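Local coordinates for glutamate receptor kainate-like protein (Pleurobrachia bachei, PDB 4ZDM) that binds glycine in the clamshell ligand-binding domain of a ctenophore ionotropic glutamate receptor and thereby probably gates an ion channel, at residues Arg32-Tyr37 with Thr55-Thr60; Pro19-Pro24 with Val40-Val45; Lys121-Asp126 with Gln136-Trp141. All blocks are in the same frame, centred on the assembly; numbering follows the deposited sequence.

In the fold
From the N terminus, the chain leaves strand 8-13 and enters a long loop, in which 19-24 comes first and 32-37 follows before helix 40-52 begins. Interaction 2 closes this loop by joining 19-24 to the first turn of the helix. Interaction 1 joins 32-37 to strand 54-59, which follows the helix and runs parallel to strand 8-13. The two contacts cross: 32-37 lies between the segments of interaction 2, and 40-45 between those of interaction 1. Their centres are about 10 Å apart and they touch where Tyr37 packs on Ser22 and Pro24. Interaction 3 follows in series, bridging the ends of strands 112-121 and 140-144, with its centre about 41 Å from that of interaction 1.

Interaction 1: residues Arg32-Tyr37 with Thr55-Thr60; sequences RDPSCY and TYNFIT. With SO4 (sulfate ion), chain D; SO4 (sulfate ion), chain B.
The Phe58 ring receives Pro34 on one face, with CG 4.0 Å from the ring centroid and 4° off its normal, a CH-pi contact. The same ring turns an edge to the face of Tyr37, a T-shaped pair with planes at 74° and CD2 of Phe58 3.7 Å from CD1 of Tyr37. The Arg32 guanidinium carries CD1 of Ile59 over the centre of one face, while two sulfate ions, probably from the crystallisation liquor, lie at its edge. NH1 donates to both sulfates, and NH2 to one of them. Asn57 ND2 reaches O3 of the other, at 3.1 Å. The arginine chain is extended from CG to NE and lies side by side with Ile59. Arg32 O accepts from Phe58 N at 2.9 Å and 178°. A water joins Tyr37 OH to Thr60 OG1, and Tyr37 OH is also hydrogen-bonded to Ile31 O. In the same loop Asp33 OD1 accepts from Ser35 N, an Asx turn. His9 and Arg11 and their copies in the second subunit also bind the sulfates. The chemistry divides: aromatic packing seats the loop on strand 54-59, while in this crystal the sulfates would probably offset positive charge gathered where the subunits meet.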
loop_
_atom_site.group_PDB
_atom_site.type_symbol
_atom_site.label_atom_id
_atom_site.label_comp_id
_atom_site.label_asym_id
_atom_site.label_seq_id
_atom_site.Cartn_x
_atom_site.Cartn_y
_atom_site.Cartn_z
ATOM N N ARG A 32 -1.972 -5.669 -11.425
ATOM C CA ARG A 32 -0.895 -5.244 -10.524
ATOM C C ARG A 32 0.319 -6.136 -10.574
ATOM O O ARG A 32 1.360 -5.818 -10.023
ATOM C CB ARG A 32 -1.384 -5.182 -9.077
ATOM C CG ARG A 32 -2.490 -4.168 -8.848
ATOM C CD ARG A 32 -2.614 -3.897 -7.361
ATOM N NE ARG A 32 -3.577 -2.863 -7.061
ATOM C CZ ARG A 32 -3.819 -2.393 -5.839
ATOM N NH1 ARG A 32 -3.189 -2.885 -4.788
ATOM N NH2 ARG A 32 -4.696 -1.409 -5.716
ATOM N N ASP A 33 0.218 -7.298 -11.225
ATOM C CA ASP A 33 1.303 -8.286 -11.204
ATOM C C ASP A 33 2.428 -7.930 -12.160
ATOM O O ASP A 33 2.205 -7.879 -13.354
ATOM C CB ASP A 33 0.732 -9.661 -11.601
ATOM C CG ASP A 33 1.714 -10.790 -11.461
ATOM O OD1 ASP A 33 2.906 -10.610 -11.226
ATOM O OD2 ASP A 33 1.219 -11.958 -11.649
ATOM N N PRO A 34 3.644 -7.637 -11.647
ATOM C CA PRO A 34 4.737 -7.267 -12.540
ATOM C C PRO A 34 5.089 -8.308 -13.599
ATOM O O PRO A 34 5.652 -7.922 -14.627
ATOM C CB PRO A 34 5.901 -7.052 -11.567
ATOM C CG PRO A 34 5.249 -6.631 -10.293
ATOM C CD PRO A 34 4.053 -7.558 -10.232
ATOM N N SER A 35 4.757 -9.568 -13.362
ATOM C CA SER A 35 5.080 -10.605 -14.322
ATOM C C SER A 35 4.284 -10.457 -15.600
ATOM O O SER A 35 4.642 -11.095 -16.581
ATOM C CB SER A 35 4.887 -11.987 -13.702
ATOM O OG SER A 35 3.509 -12.258 -13.544
ATOM N N CYS A 36 3.250 -9.634 -15.612
ATOM C CA CYS A 36 2.443 -9.402 -16.783
ATOM C C CYS A 36 3.045 -8.349 -17.716
ATOM O O CYS A 36 2.443 -8.000 -18.733
ATOM C CB CYS A 36 1.040 -8.929 -16.397
ATOM S SG CYS A 36 -0.014 -10.118 -15.521
ATOM N N TYR A 37 4.224 -7.797 -17.371
ATOM C CA TYR A 37 4.802 -6.664 -18.088
ATOM C C TYR A 37 6.219 -6.898 -18.564
ATOM O O TYR A 37 6.943 -7.710 -17.981
ATOM C CB TYR A 37 4.823 -5.431 -17.172
ATOM C CG TYR A 37 3.461 -4.958 -16.733
ATOM C CD1 TYR A 37 2.781 -5.563 -15.638
ATOM C CD2 TYR A 37 2.793 -3.967 -17.431
ATOM C CE1 TYR A 37 1.539 -5.155 -15.237
ATOM C CE2 TYR A 37 1.546 -3.551 -17.026
ATOM C CZ TYR A 37 0.926 -4.135 -15.950
ATOM O OH TYR A 37 -0.333 -3.700 -15.634
ATOM N N THR A 55 9.814 -6.236 -1.952
ATOM C CA THR A 55 8.785 -6.828 -2.766
ATOM C C THR A 55 7.923 -5.700 -3.337
ATOM O O THR A 55 7.927 -4.572 -2.794
ATOM C CB THR A 55 7.900 -7.816 -2.012
ATOM O OG1 THR A 55 7.248 -7.169 -0.943
ATOM C CG2 THR A 55 8.707 -8.969 -1.492
ATOM N N TYR A 56 7.183 -5.942 -4.422
ATOM C CA TYR A 56 6.437 -4.893 -5.068
ATOM C C TYR A 56 5.336 -5.394 -5.960
ATOM O O TYR A 56 5.367 -6.555 -6.458
ATOM C CB TYR A 56 7.373 -4.000 -5.888
ATOM C CG TYR A 56 8.009 -4.700 -7.057
ATOM C CD1 TYR A 56 9.130 -5.513 -6.855
ATOM C CD2 TYR A 56 7.545 -4.506 -8.343
ATOM C CE1 TYR A 56 9.743 -6.183 -7.943
ATOM C CE2 TYR A 56 8.160 -5.151 -9.420
ATOM C CZ TYR A 56 9.237 -5.961 -9.199
ATOM O OH TYR A 56 9.881 -6.619 -10.252
ATOM N N ASN A 57 4.344 -4.524 -6.143
ATOM C CA ASN A 57 3.357 -4.640 -7.183
ATOM C C ASN A 57 3.198 -3.321 -7.880
ATOM O O ASN A 57 3.725 -2.279 -7.394
ATOM C CB ASN A 57 2.007 -5.116 -6.650
ATOM C CG ASN A 57 2.065 -6.572 -6.249
ATOM O OD1 ASN A 57 2.355 -7.438 -7.068
ATOM N ND2 ASN A 57 1.923 -6.852 -4.953
ATOM N N PHE A 58 2.520 -3.321 -9.013
ATOM C CA PHE A 58 2.317 -2.125 -9.791
ATOM C C PHE A 58 0.927 -1.590 -9.616
ATOM O O PHE A 58 -0.050 -2.374 -9.505
ATOM C CB PHE A 58 2.516 -2.433 -11.294
ATOM C CG PHE A 58 3.917 -2.754 -11.719
ATOM C CD1 PHE A 58 5.033 -2.336 -11.021
ATOM C CD2 PHE A 58 4.157 -3.468 -12.909
ATOM C CE1 PHE A 58 6.297 -2.611 -11.462
ATOM C CE2 PHE A 58 5.420 -3.737 -13.326
ATOM C CZ PHE A 58 6.502 -3.337 -12.610
ATOM N N ILE A 59 0.724 -0.279 -9.657
ATOM C CA ILE A 59 -0.592 0.311 -9.578
ATOM C C ILE A 59 -0.668 1.350 -10.669
ATOM O O ILE A 59 0.197 2.237 -10.779
ATOM C CB ILE A 59 -0.894 0.964 -8.204
ATOM C CG1 ILE A 59 -0.965 -0.143 -7.116
ATOM C CG2 ILE A 59 -2.192 1.808 -8.282
ATOM C CD1 ILE A 59 -1.385 0.347 -5.771
ATOM N N THR A 60 -1.675 1.239 -11.528
ATOM C CA THR A 60 -1.929 2.165 -12.631
ATOM C C THR A 60 -3.022 3.139 -12.231
ATOM O O THR A 60 -4.110 2.712 -11.757
ATOM C CB THR A 60 -2.390 1.362 -13.862
ATOM O OG1 THR A 60 -1.406 0.391 -14.162
ATOM C CG2 THR A 60 -2.544 2.229 -15.074
HETATM S S SO4 D . -0.536 -4.815 -3.201
HETATM O O1 SO4 D . -1.263 -4.929 -4.513
HETATM O O2 SO4 D . -1.262 -3.835 -2.358
HETATM O O3 SO4 D . 0.842 -4.296 -3.496
HETATM O O4 SO4 D . -0.440 -6.102 -2.503
HETATM S S SO4 B . -5.264 -1.311 -2.071
HETATM O O1 SO4 B . -5.924 -2.662 -2.019
HETATM O O2 SO4 B . -3.807 -1.519 -2.249
HETATM O O3 SO4 B . -5.515 -0.639 -0.751
HETATM O O4 SO4 B . -5.788 -0.476 -3.158
HETATM O O HOH W 1 -1.398 -1.157 -16.511
#

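Interaction 2: residues Pro19-Pro24 with Val40-Val45; sequences PFISEP and VNVEIV
Phe20 lies alongside Asn41, both side chains pointing the same way, and its ring edge meets the amide: CD1 stands 3.4 Å from Asn41 OD1, with ring and amide planes 62° apart. The contact joins a loop to the first turn of helix 40-52 in the periplasmic-binding-protein-like fold of glutamate receptor ligand-binding domains. Two successive carbonyls receive the first NH groups of the helical segment. Pro19 O accepts from Val40 N at 2.9 Å and 172°, while Phe20 O takes Asn41 N at the same length but a more bent 149°. These bonds satisfy amides that, at the start of a helix, have no carbonyl of an earlier turn to bind.

Asn41 points its CB toward the loop, and its CG stands anti to its own carbonyl carbon, beside the backbone N. ND2 donates to Val92 O, which ties the amide to strand 90-92. OD1 has no hydrogen-bond partner in the model although it is buried here; its nearest neighbour across the contact is Phe20 CD1. Tyr248 and Tyr251 of helix 243-254 pack on Pro19 and Val40 respectively. The side chain of Phe20 is about 6 Å from the bound glycine, placing the contact close to the ligand pocket. At the apolar end of the contact Ile21 and Val42 cross at about a right angle, with Ile21 CG2 4.0 Å from Val42 CG2.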
loop_
_atom_site.group_PDB
_atom_site.type_symbol
_atom_site.label_atom_id
_atom_site.label_comp_id
_atom_site.label_asym_id
_atom_site.label_seq_id
_atom_site.Cartn_x
_atom_site.Cartn_y
_atom_site.Cartn_z
ATOM N N PRO A 19 9.124 2.516 -24.882
ATOM C CA PRO A 19 9.779 1.254 -24.516
ATOM C C PRO A 19 9.964 1.029 -23.018
ATOM O O PRO A 19 10.591 0.058 -22.609
ATOM C CB PRO A 19 11.156 1.395 -25.187
ATOM C CG PRO A 19 11.437 2.852 -25.064
ATOM C CD PRO A 19 10.114 3.551 -25.247
ATOM N N PHE A 20 9.373 1.907 -22.215
ATOM C CA PHE A 20 9.632 1.911 -20.785
ATOM C C PHE A 20 8.827 0.843 -20.034
ATOM O O PHE A 20 9.390 0.107 -19.202
ATOM C CB PHE A 20 9.342 3.296 -20.234
ATOM C CG PHE A 20 10.113 4.396 -20.919
ATOM C CD1 PHE A 20 11.498 4.496 -20.778
ATOM C CD2 PHE A 20 9.461 5.287 -21.767
ATOM C CE1 PHE A 20 12.210 5.507 -21.476
ATOM C CE2 PHE A 20 10.185 6.272 -22.428
ATOM C CZ PHE A 20 11.528 6.377 -22.280
ATOM N N ILE A 21 7.518 0.756 -20.323
ATOM C CA ILE A 21 6.596 -0.201 -19.676
ATOM C C ILE A 21 5.588 -0.646 -20.692
ATOM O O ILE A 21 4.984 0.189 -21.373
ATOM C CB ILE A 21 5.871 0.410 -18.446
ATOM C CG1 ILE A 21 6.881 0.976 -17.449
ATOM C CG2 ILE A 21 4.933 -0.630 -17.787
ATOM C CD1 ILE A 21 6.268 1.683 -16.279
ATOM N N SER A 22 5.421 -1.960 -20.845
ATOM C CA SER A 22 4.400 -2.468 -21.768
ATOM C C SER A 22 2.979 -2.375 -21.251
ATOM O O SER A 22 2.749 -2.126 -20.083
ATOM C CB SER A 22 4.726 -3.927 -22.080
ATOM O OG SER A 22 4.469 -4.741 -20.960
ATOM N N GLU A 23 1.998 -2.558 -22.148
ATOM C CA GLU A 23 0.669 -2.937 -21.683
ATOM C C GLU A 23 0.757 -4.273 -20.931
ATOM O O GLU A 23 1.659 -5.073 -21.187
ATOM C CB GLU A 23 -0.301 -3.069 -22.872
ATOM C CG GLU A 23 -0.511 -1.821 -23.630
ATOM C CD GLU A 23 -1.337 -0.768 -22.923
ATOM O OE1 GLU A 23 -2.006 -1.042 -21.920
ATOM O OE2 GLU A 23 -1.367 0.387 -23.427
ATOM N N PRO A 24 -0.194 -4.535 -20.049
ATOM C CA PRO A 24 -0.259 -5.861 -19.406
ATOM C C PRO A 24 -0.521 -6.936 -20.463
ATOM O O PRO A 24 -1.224 -6.658 -21.439
ATOM C CB PRO A 24 -1.433 -5.744 -18.438
ATOM C CG PRO A 24 -2.242 -4.571 -18.929
ATOM C CD PRO A 24 -1.262 -3.632 -19.584
ATOM N N VAL A 40 11.908 -1.484 -20.495
ATOM C CA VAL A 40 13.157 -1.023 -19.888
ATOM C C VAL A 40 13.005 -0.857 -18.393
ATOM O O VAL A 40 13.821 -1.337 -17.581
ATOM C CB VAL A 40 13.615 0.313 -20.527
ATOM C CG1 VAL A 40 14.793 0.898 -19.758
ATOM C CG2 VAL A 40 13.947 0.131 -21.990
ATOM N N ASN A 41 11.960 -0.168 -17.998
ATOM C CA ASN A 41 11.824 0.209 -16.591
ATOM C C ASN A 41 11.347 -0.974 -15.739
ATOM O O ASN A 41 11.651 -1.033 -14.545
ATOM C CB ASN A 41 10.851 1.370 -16.422
ATOM C CG ASN A 41 11.345 2.664 -17.004
ATOM O OD1 ASN A 41 12.172 2.690 -17.927
ATOM N ND2 ASN A 41 10.782 3.771 -16.530
ATOM N N VAL A 42 10.585 -1.908 -16.342
ATOM C CA VAL A 42 10.178 -3.123 -15.673
ATOM C C VAL A 42 11.422 -3.923 -15.328
ATOM O O VAL A 42 11.540 -4.442 -14.227
ATOM C CB VAL A 42 9.182 -3.903 -16.577
ATOM C CG1 VAL A 42 8.855 -5.235 -15.976
ATOM C CG2 VAL A 42 7.944 -3.048 -16.775
ATOM N N GLU A 43 12.365 -4.008 -16.279
ATOM C CA GLU A 43 13.602 -4.703 -15.988
ATOM C C GLU A 43 14.477 -3.963 -14.968
ATOM O O GLU A 43 15.067 -4.579 -14.054
ATOM C CB GLU A 43 14.397 -4.967 -17.280
ATOM C CG GLU A 43 13.630 -5.916 -18.194
ATOM C CD GLU A 43 14.499 -6.556 -19.282
ATOM O OE1 GLU A 43 13.980 -6.609 -20.408
ATOM O OE2 GLU A 43 15.613 -7.026 -18.942
ATOM N N ILE A 44 14.520 -2.635 -15.029
ATOM C CA ILE A 44 15.238 -1.869 -14.015
ATOM C C ILE A 44 14.686 -2.170 -12.624
ATOM O O ILE A 44 15.421 -2.391 -11.664
ATOM C CB ILE A 44 15.199 -0.358 -14.300
ATOM C CG1 ILE A 44 16.042 -0.033 -15.519
ATOM C CG2 ILE A 44 15.643 0.480 -13.083
ATOM C CD1 ILE A 44 15.944 1.413 -15.978
ATOM N N VAL A 45 13.371 -2.148 -12.493
ATOM C CA VAL A 45 12.751 -2.397 -11.207
ATOM C C VAL A 45 13.024 -3.821 -10.709
ATOM O O VAL A 45 13.226 -4.011 -9.503
ATOM C CB VAL A 45 11.220 -2.093 -11.268
ATOM C CG1 VAL A 45 10.478 -2.667 -10.072
ATOM C CG2 VAL A 45 10.998 -0.576 -11.379
#

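Interaction 3: residues Lys121-Asp126 with Gln136-Trp141; sequences KSDGTD and QDKYQW
Lys138 and Tyr139 reach across to the turn formed by Asp123, Thr125 and Asp126, while Gln136, just before them, shapes their own loop. Its OE1 accepts from Tyr139 N at 2.7 Å and its NE2 donates to Tyr139 O, so the amide grips both polar backbone atoms of one residue. Lys138 leaves with CG anti to its backbone N (chi1 177°) and bends at chi4; NZ forms a salt bridge with Asp123 OD2 at 3.1 Å, from above the carboxylate plane. The turn is poorly ordered here, so this bridge is probably mobile. Tyr139 meets Asp123 tip to tip, their planes 20° apart, with Thr125 O at the ring's edge. Its OH donates to a water at 2.6 Å, and that water donates to Lys121 O and Asp126 OD1. Asp126 OD1 also accepts from Asp123 N at 2.8 Å, while OD2 takes Ser122 OG, each on a syn lone pair. An alanine at Asp126 would probably leave Asp123 N, Ser122 OG and the bridging water without this acceptor and let the turn move. The contact lies at the surface: Asp126 packs on strand 205-221, while Gln140 and Trp141 begin strand 140-144 beside strand 186-192.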
loop_
_atom_site.group_PDB
_atom_site.type_symbol
_atom_site.label_atom_id
_atom_site.label_comp_id
_atom_site.label_asym_id
_atom_site.label_seq_id
_atom_site.Cartn_x
_atom_site.Cartn_y
_atom_site.Cartn_z
ATOM N N LYS A 121 4.103 14.625 -39.912
ATOM C CA LYS A 121 4.122 13.847 -41.177
ATOM C C LYS A 121 4.616 14.809 -42.279
ATOM O O LYS A 121 4.054 15.868 -42.474
ATOM C CB LYS A 121 2.745 13.279 -41.491
ATOM C CG LYS A 121 2.705 12.333 -42.708
ATOM C CD LYS A 121 1.251 11.944 -43.012
ATOM C CE LYS A 121 1.083 11.390 -44.425
ATOM N NZ LYS A 121 -0.375 11.215 -44.713
ATOM N N SER A 122 5.715 14.457 -42.922
ATOM C CA SER A 122 6.369 15.362 -43.882
ATOM C C SER A 122 5.473 15.649 -45.079
ATOM O O SER A 122 4.911 14.729 -45.672
ATOM C CB SER A 122 7.699 14.769 -44.363
ATOM O OG SER A 122 8.410 15.709 -45.160
ATOM N N ASP A 123 5.343 16.934 -45.401
ATOM C CA ASP A 123 4.557 17.405 -46.538
ATOM C C ASP A 123 5.462 17.987 -47.607
ATOM O O ASP A 123 4.982 18.436 -48.645
ATOM C CB ASP A 123 3.557 18.484 -46.106
ATOM C CG ASP A 123 2.343 17.919 -45.419
ATOM O OD1 ASP A 123 2.079 16.709 -45.578
ATOM O OD2 ASP A 123 1.641 18.689 -44.728
ATOM N N GLY A 124 6.767 17.995 -47.344
ATOM C CA GLY A 124 7.699 18.749 -48.163
ATOM C C GLY A 124 7.784 20.193 -47.693
ATOM O O GLY A 124 8.883 20.723 -47.504
ATOM N N THR A 125 6.625 20.825 -47.496
ATOM C CA THR A 125 6.563 22.186 -46.953
ATOM C C THR A 125 6.670 22.186 -45.430
ATOM O O THR A 125 5.922 22.895 -44.749
ATOM C CB THR A 125 5.248 22.913 -47.319
ATOM O OG1 THR A 125 4.147 22.270 -46.664
ATOM C CG2 THR A 125 5.023 22.928 -48.833
ATOM N N ASP A 126 7.590 21.391 -44.898
ATOM C CA ASP A 126 7.757 21.308 -43.460
ATOM C C ASP A 126 8.348 22.609 -42.932
ATOM O O ASP A 126 9.018 23.355 -43.653
ATOM C CB ASP A 126 8.654 20.136 -43.082
ATOM C CG ASP A 126 8.289 18.854 -43.814
ATOM O OD1 ASP A 126 7.091 18.626 -44.107
ATOM O OD2 ASP A 126 9.216 18.072 -44.100
ATOM N N GLN A 136 1.702 30.661 -38.713
ATOM C CA GLN A 136 1.222 29.953 -39.887
ATOM C C GLN A 136 -0.130 29.346 -39.584
ATOM O O GLN A 136 -0.573 29.376 -38.441
ATOM C CB GLN A 136 2.225 28.880 -40.323
ATOM C CG GLN A 136 2.581 27.850 -39.245
ATOM C CD GLN A 136 1.548 26.789 -39.089
ATOM O OE1 GLN A 136 1.215 26.096 -40.049
ATOM N NE2 GLN A 136 1.056 26.604 -37.856
ATOM N N ASP A 137 -0.790 28.807 -40.607
ATOM C CA ASP A 137 -2.112 28.214 -40.416
ATOM C C ASP A 137 -2.279 26.896 -41.166
ATOM O O ASP A 137 -3.387 26.376 -41.269
ATOM C CB ASP A 137 -3.203 29.205 -40.847
ATOM C CG ASP A 137 -2.893 29.883 -42.172
ATOM O OD1 ASP A 137 -2.497 29.183 -43.132
ATOM O OD2 ASP A 137 -3.046 31.125 -42.247
ATOM N N LYS A 138 -1.189 26.354 -41.694
ATOM C CA LYS A 138 -1.230 25.058 -42.355
ATOM C C LYS A 138 -1.299 23.894 -41.363
ATOM O O LYS A 138 -2.014 22.920 -41.581
ATOM C CB LYS A 138 -0.001 24.887 -43.246
ATOM C CG LYS A 138 0.102 23.526 -43.938
ATOM C CD LYS A 138 1.219 23.548 -44.978
ATOM C CE LYS A 138 1.501 22.175 -45.558
ATOM N NZ LYS A 138 0.285 21.338 -45.694
ATOM N N TYR A 139 -0.552 24.007 -40.269
ATOM C CA TYR A 139 -0.458 22.907 -39.315
ATOM C C TYR A 139 -1.119 23.241 -38.008
ATOM O O TYR A 139 -0.909 24.322 -37.460
ATOM C CB TYR A 139 0.991 22.578 -39.042
ATOM C CG TYR A 139 1.730 22.105 -40.246
ATOM C CD1 TYR A 139 1.662 20.784 -40.650
ATOM C CD2 TYR A 139 2.476 22.995 -41.005
ATOM C CE1 TYR A 139 2.340 20.348 -41.782
ATOM C CE2 TYR A 139 3.158 22.573 -42.135
ATOM C CZ TYR A 139 3.083 21.254 -42.516
ATOM O OH TYR A 139 3.772 20.848 -43.629
ATOM N N GLN A 140 -1.929 22.303 -37.529
ATOM C CA GLN A 140 -2.313 22.258 -36.125
ATOM C C GLN A 140 -1.143 21.674 -35.329
ATOM O O GLN A 140 -0.247 21.047 -35.878
ATOM C CB GLN A 140 -3.532 21.381 -35.894
ATOM C CG GLN A 140 -4.819 21.925 -36.507
ATOM C CD GLN A 140 -5.993 21.063 -36.132
ATOM O OE1 GLN A 140 -6.219 20.023 -36.742
ATOM N NE2 GLN A 140 -6.712 21.455 -35.082
ATOM N N TRP A 141 -1.153 21.896 -34.023
ATOM C CA TRP A 141 -0.204 21.179 -33.179
ATOM C C TRP A 141 -0.865 20.805 -31.866
ATOM O O TRP A 141 -1.884 21.357 -31.485
ATOM C CB TRP A 141 1.047 22.011 -32.941
ATOM C CG TRP A 141 0.850 23.307 -32.203
ATOM C CD1 TRP A 141 1.027 23.502 -30.856
ATOM C CD2 TRP A 141 0.495 24.580 -32.744
ATOM N NE1 TRP A 141 0.795 24.806 -30.527
ATOM C CE2 TRP A 141 0.465 25.492 -31.674
ATOM C CE3 TRP A 141 0.190 25.040 -34.038
ATOM C CZ2 TRP A 141 0.139 26.832 -31.846
ATOM C CZ3 TRP A 141 -0.132 26.374 -34.195
ATOM C CH2 TRP A 141 -0.132 27.253 -33.104
HETATM O O HOH W 2 4.993 18.690 -42.764
#